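Local atomic coordinates of beta-agarase B (Zobellia galactanivorans, PDB entry 4ATF), a protein that hydrolyses the beta-1,4-linkages of agarose in a random manner with retention of anomeric configuration, as a glycoside hydrolase of family 16. Residues 207-212 against 246-251; 177-182 against 230-235; 17-22 against 298-303; 54-59 against 71-76. The protein carries 1 engineered substitution. One frame throughout, in Å; residues are numbered along the deposited sequence. Where two conformers were deposited one is given.

Contact 1: residues 207-212 against 246-251; sequences DPWHLE and DTRTGL
W209 lays its indole against the backbone of G250. The glycine CA sits 3.6 Å from the centroid of the six-membered ring of W209, 18° off the ring normal, which meets the criteria for a CH-pi contact over the face. CB of W209 points away from the other segment, but the end of the indole comes nearer to it; CG lies anti to the carbonyl carbon (chi1 -58°). The positive phi of G250 favours glycine. R248 approaches the same ring differently: its CB lies at the edge, 3.8 Å from CH2 of W209. Beyond that, the R248 guanidinium turns back to grip D246 side-on through NE and NH2, and NH1 bonds to the D230 carbonyl. One backbone bond joins the segments, L251 N to P208 O at 2.9 Å and 166°. Deeper in, the side chains of L211 and L251 cross at about a right angle, their CD1 atoms 3.7 Å apart. P208 and W209 are the central residues of a type I beta turn, D207 to H210, whose D207 forms an Asx turn: a beta-hairpin connection between strands 199-207 and 210-215, packed against an irregular loop.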
# COMPACT_ATOMS: atom_id res chain seq x y z
N ASP A 207 9.65 2.79 -15.55
CA ASP A 207 10.19 1.67 -16.29
C ASP A 207 10.68 0.68 -15.20
O ASP A 207 10.59 1.01 -14.02
CB ASP A 207 11.35 2.09 -17.27
CG ASP A 207 12.51 2.86 -16.58
OD1 ASP A 207 13.31 2.24 -15.81
OD2 ASP A 207 12.67 4.08 -16.85
N PRO A 208 11.22 -0.49 -15.58
CA PRO A 208 11.64 -1.49 -14.53
C PRO A 208 12.72 -1.01 -13.54
O PRO A 208 12.92 -1.66 -12.48
CB PRO A 208 12.20 -2.67 -15.39
CG PRO A 208 11.34 -2.57 -16.73
CD PRO A 208 11.28 -1.04 -16.96
N TRP A 209 13.39 0.11 -13.85
CA TRP A 209 14.52 0.61 -13.04
C TRP A 209 14.32 2.01 -12.42
O TRP A 209 15.28 2.63 -11.94
CB TRP A 209 15.82 0.55 -13.83
CG TRP A 209 16.14 -0.86 -14.31
CD1 TRP A 209 16.10 -1.32 -15.60
CD2 TRP A 209 16.50 -2.00 -13.48
NE1 TRP A 209 16.48 -2.69 -15.63
CE2 TRP A 209 16.68 -3.12 -14.34
CE3 TRP A 209 16.64 -2.17 -12.07
CZ2 TRP A 209 17.05 -4.38 -13.86
CZ3 TRP A 209 17.00 -3.44 -11.59
CH2 TRP A 209 17.23 -4.51 -12.49
N HIS A 210 13.08 2.53 -12.44
CA HIS A 210 12.90 3.94 -12.11
C HIS A 210 11.51 4.17 -11.48
O HIS A 210 10.48 3.98 -12.15
CB HIS A 210 13.09 4.88 -13.37
CG HIS A 210 13.25 6.32 -13.01
ND1 HIS A 210 12.18 7.17 -12.80
CD2 HIS A 210 14.36 7.05 -12.78
CE1 HIS A 210 12.63 8.38 -12.49
NE2 HIS A 210 13.95 8.33 -12.46
N LEU A 211 11.50 4.59 -10.20
CA LEU A 211 10.25 4.90 -9.43
C LEU A 211 10.40 6.32 -8.91
O LEU A 211 11.47 6.69 -8.46
CB LEU A 211 10.12 3.95 -8.20
CG LEU A 211 10.06 2.44 -8.51
CD1 LEU A 211 10.07 1.59 -7.16
CD2 LEU A 211 8.81 2.14 -9.41
N GLU A 212 9.34 7.12 -8.95
CA GLU A 212 9.33 8.44 -8.28
C GLU A 212 8.13 8.48 -7.37
O GLU A 212 7.03 8.14 -7.82
CB GLU A 212 9.13 9.54 -9.36
CG GLU A 212 10.37 9.62 -10.29
CD GLU A 212 10.08 10.49 -11.50
OE1 GLU A 212 8.97 11.09 -11.62
OE2 GLU A 212 10.98 10.59 -12.30
N ASP A 246 23.98 -11.78 -14.85
CA ASP A 246 23.00 -10.71 -14.87
C ASP A 246 21.97 -10.92 -15.97
O ASP A 246 22.21 -10.62 -17.15
CB ASP A 246 23.68 -9.33 -15.03
CG ASP A 246 22.74 -8.15 -14.71
OD1 ASP A 246 21.51 -8.34 -14.48
OD2 ASP A 246 23.23 -6.99 -14.67
N THR A 247 20.80 -11.42 -15.57
CA THR A 247 19.63 -11.49 -16.47
C THR A 247 18.49 -10.81 -15.70
O THR A 247 17.31 -11.22 -15.84
CB THR A 247 19.27 -12.98 -16.80
OG1 THR A 247 19.28 -13.71 -15.56
CG2 THR A 247 20.28 -13.61 -17.84
N ARG A 248 18.82 -9.78 -14.88
CA ARG A 248 17.79 -9.11 -14.06
C ARG A 248 16.69 -8.49 -14.89
O ARG A 248 16.98 -7.82 -15.92
CB ARG A 248 18.42 -8.00 -13.20
CG ARG A 248 19.23 -8.55 -12.02
CD ARG A 248 19.81 -7.42 -11.20
NE ARG A 248 20.98 -6.89 -11.89
CZ ARG A 248 21.82 -6.01 -11.36
NH1 ARG A 248 21.63 -5.54 -10.11
NH2 ARG A 248 22.87 -5.59 -12.09
N THR A 249 15.44 -8.67 -14.49
CA THR A 249 14.32 -8.05 -15.22
C THR A 249 13.97 -6.62 -14.67
O THR A 249 13.34 -5.78 -15.35
CB THR A 249 13.02 -8.92 -15.12
OG1 THR A 249 12.59 -8.96 -13.75
CG2 THR A 249 13.28 -10.34 -15.65
N GLY A 250 14.30 -6.38 -13.43
CA GLY A 250 13.80 -5.16 -12.73
C GLY A 250 12.32 -5.34 -12.40
O GLY A 250 11.78 -6.48 -12.46
N LEU A 251 11.66 -4.22 -12.12
CA LEU A 251 10.19 -4.23 -11.83
C LEU A 251 9.41 -4.19 -13.16
O LEU A 251 8.92 -3.15 -13.60
CB LEU A 251 9.83 -3.05 -10.90
CG LEU A 251 10.48 -3.13 -9.47
CD1 LEU A 251 10.32 -1.79 -8.73
CD2 LEU A 251 9.83 -4.24 -8.67

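Contact 2: residues 177-182 against 230-235; sequences QDYQPK and DPKHFT
At the margin of the substrate-binding cleft of this family 16 beta-sandwich, strand 177-179 rests on the loop that follows helix 226-229. No hydrogen bond crosses the contact, so the evidence for it is packing of two aromatic rings. Y179 is the first: CD of P231 lies over its face, 3.9 Å from the ring centroid and 28° off the normal, a CH-pi contact displaced to the phenol end, as the 3.4 Å from P231 CD to Y179 CZ confirms. The phenol OH is hydrogen-bonded to the carbonyl of I228, tying the ring to the preceding helix. F234 is the second ring, reaching the strand with its CE2 and CZ corner. Its CE2 comes within 4.0 Å of Y179 CB, while D178 N lies at the ring edge. Q177 crosses F234 at about a right angle, its amide plane 57° from the ring and its NE2 3.7 Å from F234 CZ. D178, a substrate-binding residue whose CB points away from this loop, bonds through OD1 to ND1 of H169, another such residue. F234 follows directly on a type I turn, D230 to H233, and the D230 carboxylate clasps the residues after the turn: OD1 accepts F234 N through its syn lone pair at 2.8 Å, and OD2 takes both T235 N and T235 OG1 from the same face of its plane.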
# COMPACT_ATOMS: atom_id res chain seq x y z
N GLN A 177 12.67 -15.20 0.31
CA GLN A 177 13.64 -14.17 0.63
C GLN A 177 13.06 -12.86 0.15
O GLN A 177 12.39 -12.84 -0.89
CB GLN A 177 14.95 -14.43 -0.14
CG GLN A 177 15.83 -15.59 0.34
CD GLN A 177 17.22 -15.46 -0.27
OE1 GLN A 177 17.50 -16.02 -1.31
NE2 GLN A 177 18.09 -14.63 0.35
N ASP A 178 13.37 -11.76 0.85
CA ASP A 178 12.70 -10.47 0.59
C ASP A 178 13.78 -9.41 0.56
O ASP A 178 14.52 -9.27 1.55
CB ASP A 178 11.73 -10.25 1.77
CG ASP A 178 11.07 -8.91 1.77
OD1 ASP A 178 11.26 -8.08 0.83
OD2 ASP A 178 10.35 -8.67 2.74
N TYR A 179 13.88 -8.66 -0.55
CA TYR A 179 14.70 -7.43 -0.57
C TYR A 179 13.84 -6.15 -0.66
O TYR A 179 12.91 -6.08 -1.49
CB TYR A 179 15.61 -7.46 -1.82
CG TYR A 179 16.25 -6.07 -2.02
CD1 TYR A 179 17.40 -5.67 -1.25
CD2 TYR A 179 15.65 -5.12 -2.93
CE1 TYR A 179 17.98 -4.36 -1.40
CE2 TYR A 179 16.22 -3.82 -3.09
CZ TYR A 179 17.38 -3.45 -2.35
OH TYR A 179 17.88 -2.17 -2.54
N GLN A 180 14.15 -5.12 0.15
CA GLN A 180 13.65 -3.76 -0.12
C GLN A 180 14.80 -2.79 0.22
O GLN A 180 15.71 -3.15 1.02
CB GLN A 180 12.38 -3.42 0.74
CG GLN A 180 12.66 -3.48 2.28
CD GLN A 180 11.55 -2.85 3.13
OE1 GLN A 180 11.30 -3.28 4.28
NE2 GLN A 180 10.90 -1.82 2.60
N PRO A 181 14.78 -1.55 -0.35
CA PRO A 181 15.79 -0.58 0.09
C PRO A 181 15.57 -0.26 1.58
O PRO A 181 14.39 -0.28 2.05
CB PRO A 181 15.52 0.67 -0.77
CG PRO A 181 14.65 0.21 -1.90
CD PRO A 181 13.86 -0.98 -1.36
N LYS A 182 16.64 -0.00 2.33
CA LYS A 182 16.46 0.26 3.78
C LYS A 182 17.15 1.56 4.24
O LYS A 182 17.28 1.79 5.44
CB LYS A 182 16.83 -0.99 4.65
CG LYS A 182 15.76 -2.10 4.57
CD LYS A 182 15.87 -3.13 5.67
CE LYS A 182 14.75 -4.16 5.58
NZ LYS A 182 14.60 -4.99 6.84
N ASP A 230 17.38 -3.69 -7.50
CA ASP A 230 17.66 -5.14 -7.32
C ASP A 230 19.17 -5.52 -7.20
O ASP A 230 19.69 -6.25 -8.04
CB ASP A 230 17.06 -5.91 -8.49
CG ASP A 230 17.12 -7.45 -8.29
OD1 ASP A 230 17.18 -7.94 -7.11
OD2 ASP A 230 17.13 -8.18 -9.32
N PRO A 231 19.89 -5.01 -6.18
CA PRO A 231 21.35 -5.31 -6.07
C PRO A 231 21.66 -6.83 -5.84
O PRO A 231 22.76 -7.28 -6.17
CB PRO A 231 21.77 -4.47 -4.86
CG PRO A 231 20.46 -4.39 -3.98
CD PRO A 231 19.40 -4.21 -5.03
N LYS A 232 20.70 -7.60 -5.32
CA LYS A 232 20.96 -9.02 -5.04
C LYS A 232 20.56 -9.93 -6.21
O LYS A 232 20.57 -11.15 -6.06
CB LYS A 232 20.18 -9.46 -3.77
CG LYS A 232 20.56 -8.73 -2.54
CD LYS A 232 19.84 -9.35 -1.27
CE LYS A 232 20.19 -8.69 -0.02
NZ LYS A 232 19.69 -9.42 1.21
N HIS A 233 20.14 -9.34 -7.33
CA HIS A 233 19.76 -10.07 -8.57
C HIS A 233 18.61 -11.07 -8.25
O HIS A 233 18.55 -12.19 -8.81
CB HIS A 233 20.94 -10.82 -9.24
CG HIS A 233 22.07 -9.95 -9.73
ND1 HIS A 233 22.72 -10.19 -10.92
CD2 HIS A 233 22.66 -8.85 -9.19
CE1 HIS A 233 23.68 -9.30 -11.08
NE2 HIS A 233 23.67 -8.47 -10.05
N PHE A 234 17.66 -10.67 -7.40
CA PHE A 234 16.48 -11.57 -7.16
C PHE A 234 15.61 -11.62 -8.41
O PHE A 234 14.79 -12.53 -8.56
CB PHE A 234 15.59 -11.08 -6.03
CG PHE A 234 16.13 -11.37 -4.67
CD1 PHE A 234 17.42 -11.98 -4.48
CD2 PHE A 234 15.34 -11.08 -3.54
CE1 PHE A 234 17.91 -12.25 -3.15
CE2 PHE A 234 15.84 -11.39 -2.19
CZ PHE A 234 17.08 -11.94 -2.02
N THR A 235 15.78 -10.64 -9.30
CA THR A 235 15.01 -10.66 -10.54
C THR A 235 15.69 -11.32 -11.73
O THR A 235 15.19 -11.19 -12.86
CB THR A 235 14.47 -9.23 -10.92
OG1 THR A 235 15.54 -8.38 -11.39
CG2 THR A 235 13.66 -8.58 -9.73

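Contact 3: residues 17-22 against 298-303; sequences IPVPAD and WIRIYK
R300 reaches across from its strand to the segment 17-22 and holds two successive carbonyls in the plane of its guanidinium. The shorter bond runs from R300 NH1 to I17 O, 2.8 Å and 156°, with the donor tilted 24° from the carbonyl plane. NH2 of R300 donates to P18 O at 3.2 Å, this time from well above the plane of the acceptor carbonyl, and adds a weak bond to I17 O. The arginine chain is extended from CG to NE. I17 crosses it at about a right angle, placing its CB over one guanidinium face, and its CG2 stands 3.6 Å from R300 NH2. The remaining nitrogen, NE, forms a salt bridge with E114 on the neighbouring strand 111-118, so all three nitrogens of this buried group have partners and its rotation is probably well fixed.

Two apolar contacts flank the arginine. V19 and Y302 run past each other in opposite directions; in the conformer given, CG2 of V19 sits over the centre of the Y302 ring, 3.8 Å from the centroid and 11° off the normal, a CH-pi contact made doubtful by a second conformer of V19. The Y302 hydroxyl is bonded to the K15 carbonyl and weakly to R300 NH1. I17 brings its CD1 to within 3.7 Å of CZ2 of W298, whose side chain lies about 5 Å from the bound sodium ion. W298, R300 and Y302 project from the same side of strand 293-306, and an irregular N-terminal segment packs across that face: structural packing on the family 16 beta-sandwich, away from the substrate site.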
# COMPACT_ATOMS: atom_id res chain seq x y z
N ILE A 17 -6.95 17.49 -11.33
CA ILE A 17 -5.83 17.93 -10.51
C ILE A 17 -4.58 17.63 -11.34
O ILE A 17 -4.43 16.53 -11.85
CB ILE A 17 -5.79 17.17 -9.14
CG1 ILE A 17 -7.02 17.51 -8.29
CG2 ILE A 17 -4.52 17.57 -8.36
CD1 ILE A 17 -7.22 16.62 -7.08
N PRO A 18 -3.64 18.60 -11.45
CA PRO A 18 -2.47 18.25 -12.27
C PRO A 18 -1.75 16.99 -11.78
O PRO A 18 -1.64 16.73 -10.56
CB PRO A 18 -1.51 19.43 -12.04
CG PRO A 18 -2.43 20.61 -11.69
CD PRO A 18 -3.63 20.01 -10.97
N VAL A 19 -1.23 16.22 -12.73
CA VAL A 19 -0.36 15.11 -12.43
C VAL A 19 1.05 15.69 -12.19
O VAL A 19 1.56 16.44 -13.06
CB VAL A 19 -0.38 14.05 -13.57
CG1 VAL A 19 0.76 13.03 -13.36
CG2 VAL A 19 -1.74 13.29 -13.54
N PRO A 20 1.69 15.36 -11.02
CA PRO A 20 2.97 15.99 -10.71
C PRO A 20 4.17 15.39 -11.46
O PRO A 20 5.24 16.07 -11.61
CB PRO A 20 3.10 15.78 -9.18
CG PRO A 20 2.38 14.48 -8.91
CD PRO A 20 1.18 14.54 -9.87
N ALA A 21 4.03 14.14 -11.91
CA ALA A 21 5.07 13.49 -12.68
C ALA A 21 5.10 14.02 -14.15
O ALA A 21 4.10 14.62 -14.65
CB ALA A 21 4.86 11.96 -12.65
N ASP A 22 6.25 13.83 -14.82
CA ASP A 22 6.50 14.51 -16.11
C ASP A 22 6.19 13.44 -17.19
O ASP A 22 6.86 12.41 -17.24
CB ASP A 22 8.00 14.94 -16.15
CG ASP A 22 8.35 15.81 -17.36
OD1 ASP A 22 7.67 15.74 -18.42
OD2 ASP A 22 9.35 16.56 -17.27
N TRP A 298 -10.32 8.56 -3.24
CA TRP A 298 -10.20 8.12 -4.66
C TRP A 298 -8.83 7.58 -4.98
O TRP A 298 -7.86 7.77 -4.22
CB TRP A 298 -10.59 9.25 -5.67
CG TRP A 298 -10.03 10.70 -5.41
CD1 TRP A 298 -10.74 11.84 -4.97
CD2 TRP A 298 -8.68 11.15 -5.67
NE1 TRP A 298 -9.87 12.96 -4.95
CE2 TRP A 298 -8.62 12.56 -5.37
CE3 TRP A 298 -7.52 10.50 -6.11
CZ2 TRP A 298 -7.43 13.31 -5.51
CZ3 TRP A 298 -6.33 11.24 -6.23
CH2 TRP A 298 -6.30 12.64 -5.94
N ILE A 299 -8.75 6.88 -6.10
CA ILE A 299 -7.51 6.39 -6.63
C ILE A 299 -7.56 6.64 -8.13
O ILE A 299 -8.54 6.24 -8.82
CB ILE A 299 -7.21 4.92 -6.22
CG1 ILE A 299 -5.79 4.50 -6.75
CG2 ILE A 299 -8.34 3.99 -6.69
CD1 ILE A 299 -5.29 3.20 -6.09
N ARG A 300 -6.56 7.38 -8.64
CA ARG A 300 -6.59 7.79 -10.03
C ARG A 300 -5.31 7.27 -10.67
O ARG A 300 -4.24 7.20 -10.03
CB ARG A 300 -6.76 9.33 -10.13
CG ARG A 300 -5.53 10.18 -9.63
CD ARG A 300 -6.03 11.67 -9.56
NE ARG A 300 -4.88 12.54 -9.21
CZ ARG A 300 -4.49 13.60 -9.94
NH1 ARG A 300 -5.17 14.01 -11.03
NH2 ARG A 300 -3.43 14.32 -9.54
N ILE A 301 -5.44 6.88 -11.93
CA ILE A 301 -4.42 6.16 -12.67
C ILE A 301 -4.30 6.82 -14.06
O ILE A 301 -5.31 7.02 -14.75
CB ILE A 301 -4.86 4.67 -12.87
CG1 ILE A 301 -4.96 3.95 -11.50
CG2 ILE A 301 -3.89 4.01 -13.85
CD1 ILE A 301 -6.14 2.89 -11.37
N TYR A 302 -3.07 7.18 -14.46
CA TYR A 302 -2.85 7.85 -15.76
C TYR A 302 -1.72 7.18 -16.52
O TYR A 302 -0.75 6.67 -15.91
CB TYR A 302 -2.46 9.34 -15.56
CG TYR A 302 -3.54 10.18 -14.98
CD1 TYR A 302 -3.80 10.16 -13.59
CD2 TYR A 302 -4.31 11.00 -15.80
CE1 TYR A 302 -4.81 10.92 -13.05
CE2 TYR A 302 -5.35 11.81 -15.25
CZ TYR A 302 -5.56 11.76 -13.87
OH TYR A 302 -6.57 12.55 -13.33
N LYS A 303 -1.81 7.18 -17.85
CA LYS A 303 -0.73 6.66 -18.73
C LYS A 303 -0.25 7.80 -19.61
O LYS A 303 -1.07 8.63 -20.03
CB LYS A 303 -1.28 5.46 -19.60
CG LYS A 303 -1.65 4.21 -18.62
CD LYS A 303 -1.22 2.82 -19.16
CE LYS A 303 0.20 2.76 -19.17
NZ LYS A 303 0.83 1.51 -18.86

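Contact 4: residues 54-59 against 71-76; sequences KWDDFY and WKRDRS. With GAL (beta-D-galactopyranose), chain E; AAL (3,6-anhydro-alpha-L-galactopyranose), chain B.
R73 supplies the ionic part of the contact with a single nitrogen: NH1 bridges D56 OD1 at 2.9 Å and D57 OD1 at 2.8 Å. Both oxygens lie close to the guanidinium plane, within 7°, but their own orientations differ. D57 OD1 is met nearly along its C-O bond, D56 OD1 on its syn side and 28° out of the carboxylate plane. A water links R73 NH2 to D56 OD2, and D57 OD2 has a second cation in K47, which may spread the charge over a larger network.

Among the packing contacts, F58 places its CB over one face of the guanidinium, 3.8 Å from R73 NH1. CE1 of F58 comes nearest W71 O, 3.3 Å away at the ring edge, and is 3.8 Å from W71 CB. Y59 and W71 meet obliquely: CZ3 of the indole lies over the phenol face, 3.4 Å from Y59 CG, with ring planes 31° apart. W71 NE1 is held by the T261 carbonyl.

The polar end of Y59 belongs to the substrate. Its OH donates to O2 of the bound beta-D-galactopyranose at 2.8 Å, and that oxygen lies in the plane of the ring at its edge. The same sugar is also held by D135 and N61. Y59 is thus a first-shell residue backed by W71, in the agarose-binding cleft of a family 16 hydrolase.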
# COMPACT_ATOMS: atom_id res chain seq x y z
N LYS A 54 -14.86 -3.16 -10.87
CA LYS A 54 -13.48 -2.79 -10.77
C LYS A 54 -12.70 -3.52 -9.69
O LYS A 54 -11.47 -3.58 -9.79
CB LYS A 54 -13.33 -1.28 -10.52
CG LYS A 54 -13.79 -0.47 -11.74
CD LYS A 54 -13.58 1.05 -11.63
CE LYS A 54 -14.14 1.67 -12.91
NZ LYS A 54 -14.32 3.08 -12.74
N TRP A 55 -13.36 -4.06 -8.66
CA TRP A 55 -12.64 -4.62 -7.54
C TRP A 55 -13.14 -6.00 -7.13
O TRP A 55 -14.33 -6.31 -7.27
CB TRP A 55 -12.77 -3.70 -6.29
CG TRP A 55 -12.39 -2.28 -6.62
CD1 TRP A 55 -13.24 -1.25 -6.93
CD2 TRP A 55 -11.05 -1.73 -6.62
NE1 TRP A 55 -12.49 -0.06 -7.14
CE2 TRP A 55 -11.16 -0.35 -7.00
CE3 TRP A 55 -9.77 -2.28 -6.37
CZ2 TRP A 55 -10.02 0.51 -7.13
CZ3 TRP A 55 -8.63 -1.43 -6.49
CH2 TRP A 55 -8.78 -0.03 -6.88
N ASP A 56 -12.25 -6.79 -6.54
CA ASP A 56 -12.65 -7.98 -5.76
C ASP A 56 -12.42 -7.67 -4.28
O ASP A 56 -11.36 -7.04 -3.95
CB ASP A 56 -11.75 -9.17 -6.16
CG ASP A 56 -12.17 -10.49 -5.47
OD1 ASP A 56 -13.31 -10.63 -4.97
OD2 ASP A 56 -11.31 -11.39 -5.41
N ASP A 57 -13.33 -8.08 -3.38
CA ASP A 57 -13.16 -7.63 -1.97
C ASP A 57 -12.35 -8.64 -1.15
O ASP A 57 -12.64 -8.93 0.02
CB ASP A 57 -14.50 -7.25 -1.27
CG ASP A 57 -15.60 -8.37 -1.36
OD1 ASP A 57 -15.38 -9.42 -2.07
OD2 ASP A 57 -16.69 -8.19 -0.71
N PHE A 58 -11.25 -9.11 -1.76
CA PHE A 58 -10.30 -9.96 -1.02
C PHE A 58 -8.91 -9.73 -1.54
O PHE A 58 -8.72 -9.00 -2.53
CB PHE A 58 -10.69 -11.47 -1.09
CG PHE A 58 -10.15 -12.27 0.11
CD1 PHE A 58 -10.72 -12.11 1.36
CD2 PHE A 58 -9.04 -13.13 -0.02
CE1 PHE A 58 -10.25 -12.80 2.53
CE2 PHE A 58 -8.53 -13.82 1.13
CZ PHE A 58 -9.14 -13.64 2.42
N TYR A 59 -7.93 -10.34 -0.88
CA TYR A 59 -6.55 -10.46 -1.40
C TYR A 59 -6.54 -11.30 -2.69
O TYR A 59 -7.53 -11.89 -3.04
CB TYR A 59 -5.68 -11.05 -0.31
CG TYR A 59 -4.21 -11.21 -0.66
CD1 TYR A 59 -3.35 -10.07 -0.79
CD2 TYR A 59 -3.63 -12.50 -0.72
CE1 TYR A 59 -1.92 -10.24 -1.05
CE2 TYR A 59 -2.22 -12.66 -1.01
CZ TYR A 59 -1.40 -11.53 -1.16
OH TYR A 59 -0.05 -11.72 -1.43
N TRP A 71 -7.99 -11.41 6.89
CA TRP A 71 -8.81 -10.60 6.02
C TRP A 71 -10.20 -11.20 5.85
O TRP A 71 -10.36 -12.42 5.79
CB TRP A 71 -8.19 -10.42 4.64
CG TRP A 71 -6.97 -9.48 4.68
CD1 TRP A 71 -6.86 -8.24 5.31
CD2 TRP A 71 -5.73 -9.70 4.02
NE1 TRP A 71 -5.61 -7.69 5.09
CE2 TRP A 71 -4.88 -8.58 4.32
CE3 TRP A 71 -5.23 -10.74 3.21
CZ2 TRP A 71 -3.55 -8.47 3.80
CZ3 TRP A 71 -3.90 -10.62 2.71
CH2 TRP A 71 -3.09 -9.51 3.02
N LYS A 72 -11.20 -10.32 5.66
CA LYS A 72 -12.62 -10.72 5.45
C LYS A 72 -13.25 -9.85 4.37
O LYS A 72 -13.01 -8.61 4.31
CB LYS A 72 -13.40 -10.53 6.78
CG LYS A 72 -13.05 -11.60 7.85
CD LYS A 72 -13.62 -13.03 7.44
CE LYS A 72 -13.32 -14.00 8.55
NZ LYS A 72 -13.77 -15.40 8.27
N ARG A 73 -14.06 -10.47 3.51
CA ARG A 73 -14.81 -9.74 2.46
C ARG A 73 -15.69 -8.66 3.09
O ARG A 73 -15.79 -7.59 2.55
CB ARG A 73 -15.67 -10.68 1.59
CG ARG A 73 -14.78 -11.54 0.69
CD ARG A 73 -15.59 -12.51 -0.13
NE ARG A 73 -14.73 -13.43 -0.91
CZ ARG A 73 -14.08 -13.12 -2.01
NH1 ARG A 73 -14.15 -11.89 -2.52
NH2 ARG A 73 -13.33 -14.06 -2.62
N ASP A 74 -16.30 -8.96 4.23
CA ASP A 74 -17.24 -8.04 4.84
C ASP A 74 -16.62 -7.01 5.83
O ASP A 74 -17.35 -6.36 6.61
CB ASP A 74 -18.37 -8.86 5.50
CG ASP A 74 -17.91 -9.62 6.76
OD1 ASP A 74 -16.71 -9.60 7.13
OD2 ASP A 74 -18.79 -10.24 7.39
N ARG A 75 -15.30 -6.79 5.73
CA ARG A 75 -14.68 -5.70 6.47
C ARG A 75 -14.27 -4.53 5.55
O ARG A 75 -13.53 -3.61 5.96
CB ARG A 75 -13.48 -6.22 7.33
CG ARG A 75 -13.94 -6.98 8.61
CD ARG A 75 -14.58 -5.98 9.58
NE ARG A 75 -15.24 -6.59 10.77
CZ ARG A 75 -16.50 -7.08 10.77
NH1 ARG A 75 -17.27 -7.05 9.67
NH2 ARG A 75 -17.01 -7.57 11.88
N SER A 76 -14.68 -4.60 4.29
CA SER A 76 -14.58 -3.42 3.41
C SER A 76 -15.98 -3.02 2.92
O SER A 76 -16.90 -3.87 2.82
CB SER A 76 -13.64 -3.72 2.21
OG SER A 76 -14.14 -4.89 1.52
C1 GAL E . 2.09 -14.05 0.43
C2 GAL E . 1.67 -15.00 -0.70
C3 GAL E . 1.03 -16.28 -0.12
C4 GAL E . 1.93 -16.90 0.96
C5 GAL E . 2.35 -15.84 2.00
C6 GAL E . 3.21 -16.58 3.00
O2 GAL E . 0.82 -14.37 -1.68
O3 GAL E . 0.93 -17.21 -1.18
O4 GAL E . 3.15 -17.28 0.35
O5 GAL E . 3.00 -14.71 1.34
O6 GAL E . 3.37 -15.59 3.96
C1 AAL B . 4.29 -9.23 1.18
C2 AAL B . 4.87 -10.52 1.85
C3 AAL B . 4.59 -11.73 0.90
C4 AAL B . 3.18 -11.92 0.49
C5 AAL B . 2.91 -10.64 -0.27
C6 AAL B . 4.12 -10.69 -1.24
O2 AAL B . 4.24 -10.72 3.11
O3 AAL B . 5.11 -11.41 -0.44
O4 AAL B . 2.81 -13.04 -0.27
O5 AAL B . 2.96 -9.44 0.55
O HOH W 1 -11.43 -13.79 -4.64

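Contacts 1 and 2 form one neighbourhood, their centres 11 Å apart, joined where R248 NH1 meets D230 O. Their segments alternate along the chain, so the loop between helix 226-229 and strand 255-262 serves both. Contact 4 closes earlier in the sequence, its centre about 30 Å from that of contact 1 and 29 Å from that of contact 2. Contact 3 joins sequence positions near the two chain ends and spans the other three; it touches contact 4 where I299 packs on W55. All four reach the beta-sandwich sheets of this family 16 domain, through strands 210-215, 177-179, 293-306 and 55-56 respectively. Contacts 2 and 4 thus contribute substrate-binding residues from well-separated parts of the cleft.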